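Local structure of lectin (Colocasia esculenta, 5T1X) at the interface of chains A and B. The protein binds mannose as a GNA-related (bulb-type) lectin, agglutinates rabbit erythrocytes and forms a heterotetramer, a dimer of heterodimers. Coordinates in Å, arbitrary orientation; residue numbers count along the deposited sequence, not the author numbering. Chains: chain A, Lectin; chain B, Lectin.

The interface of chains A and B. Residues chain A 4-5, 20, 86-87; chain B 5, 7-8, 91.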
# COMPACT_ATOMS: atom_id res chain seq x y z
N ASN A 4 2.95 1.05 -8.27
CA ASN A 4 3.85 0.36 -7.34
C ASN A 4 3.10 -0.60 -6.39
O ASN A 4 3.64 -0.99 -5.36
CB ASN A 4 4.60 1.42 -6.53
CG ASN A 4 3.68 2.45 -5.92
OD1 ASN A 4 2.47 2.23 -5.77
ND2 ASN A 4 4.22 3.63 -5.64
N TYR A 5 1.85 -0.96 -6.72
CA TYR A 5 1.11 -1.92 -5.91
C TYR A 5 0.16 -2.74 -6.75
O TYR A 5 -0.25 -2.32 -7.84
CB TYR A 5 0.34 -1.26 -4.75
CG TYR A 5 -0.82 -0.38 -5.19
CD1 TYR A 5 -2.05 -0.93 -5.52
CD2 TYR A 5 -0.71 1.01 -5.19
CE1 TYR A 5 -3.12 -0.13 -5.94
CE2 TYR A 5 -1.78 1.82 -5.56
CZ TYR A 5 -2.99 1.24 -5.94
OH TYR A 5 -4.05 2.02 -6.32
N ASN A 20 9.31 1.25 -8.40
CA ASN A 20 9.53 2.26 -7.38
C ASN A 20 11.02 2.62 -7.44
O ASN A 20 11.87 1.83 -7.03
CB ASN A 20 9.06 1.81 -5.99
CG ASN A 20 8.93 2.96 -5.02
OD1 ASN A 20 9.51 4.04 -5.19
ND2 ASN A 20 8.20 2.75 -3.94
N VAL A 86 3.01 -4.41 -2.30
CA VAL A 86 3.59 -3.08 -2.52
C VAL A 86 5.08 -3.17 -2.78
O VAL A 86 5.79 -3.88 -2.08
CB VAL A 86 3.31 -2.19 -1.27
CG1 VAL A 86 3.95 -0.80 -1.41
CG2 VAL A 86 1.82 -2.06 -1.02
N LEU A 87 5.54 -2.42 -3.79
CA LEU A 87 6.97 -2.37 -4.07
C LEU A 87 7.55 -1.23 -3.21
O LEU A 87 7.38 -0.04 -3.50
CB LEU A 87 7.25 -2.19 -5.57
CG LEU A 87 8.72 -2.16 -6.01
CD1 LEU A 87 9.54 -3.29 -5.39
CD2 LEU A 87 8.83 -2.23 -7.52
N THR B 5 7.48 7.88 -1.11
CA THR B 5 6.78 7.50 -2.35
C THR B 5 5.46 8.28 -2.33
O THR B 5 4.80 8.31 -1.29
CB THR B 5 6.62 5.99 -2.47
OG1 THR B 5 7.88 5.36 -2.27
CG2 THR B 5 6.04 5.58 -3.83
N ASN B 7 2.30 8.05 -3.26
CA ASN B 7 1.00 7.50 -2.87
C ASN B 7 1.04 6.58 -1.63
O ASN B 7 0.03 5.95 -1.33
CB ASN B 7 0.40 6.72 -4.05
CG ASN B 7 1.24 5.54 -4.50
OD1 ASN B 7 2.47 5.50 -4.30
ND2 ASN B 7 0.61 4.55 -5.12
N LEU B 8 2.20 6.49 -0.94
CA LEU B 8 2.33 5.59 0.21
C LEU B 8 2.82 6.29 1.46
O LEU B 8 3.60 7.23 1.38
CB LEU B 8 3.36 4.48 -0.10
CG LEU B 8 3.27 3.74 -1.44
CD1 LEU B 8 4.48 2.85 -1.62
CD2 LEU B 8 1.99 2.91 -1.55
N ILE B 91 -2.15 3.47 1.88
CA ILE B 91 -2.10 3.71 0.45
C ILE B 91 -3.20 4.67 0.05
O ILE B 91 -4.37 4.39 0.31
CB ILE B 91 -2.20 2.40 -0.39
CG1 ILE B 91 -1.17 1.32 0.07
CG2 ILE B 91 -2.05 2.71 -1.90
CD1 ILE B 91 -1.32 -0.03 -0.64
O HOH W 1 10.09 6.46 -4.07
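A:Asn4 and B:Asn7 meet tip to tip through their side-chain amides, which pair as a reciprocal couple. The amide nitrogen ND2 of A:Asn4 gives its hydrogen to the amide oxygen OD1 of B:Asn7 at 2.9 Å, and ND2 of B:Asn7 returns the bond to OD1 of A:Asn4 at 3.0 Å. Both bonds are close to straight, and each lands on a lone pair in the plane of the accepting carbonyl. Together they hold the amides nearly in one plane, 22° apart, and would resist rotation of either. Each asparagine has CG flanked by its own N and C (chi1 50° in A:Asn4, 62° in B:Asn7), which brings the amides head-on.

A second polar link joins A:Asn20 to B:Thr5. ND2 of A:Asn20 donates to the threonine hydroxyl OG1 at 3.1 Å and, with its other hydrogen, to the backbone carbonyl O of A:Leu87 at 2.9 Å. That bond within chain A ties the amide to strand 84-88 and holds it turned toward chain B. A water also joins the pair, lying 2.7 Å from OD1 of A:Asn20 and within hydrogen-bonding distance of the same hydroxyl.

Beside the amides runs a small apolar patch. Methyl CG1 of A:Val86 meets CD1 of B:Leu8 end to end at 3.7 Å, while its CG2 packs against CD1 of B:Ile91 as those two side chains pass in opposite directions. The other branch of the isoleucine, CG2, sits above the plane of the A:Tyr5 ring by its CD2-CE2 rim, 3.8 Å from CE2, while ND2 of B:Asn7 lies in the ring plane at that edge.

The site combines directional amide bonds with aliphatic packing to join two bulb-type lectin chains, consistent with the chain 1–chain 2 heterodimer from which the tetramer is built.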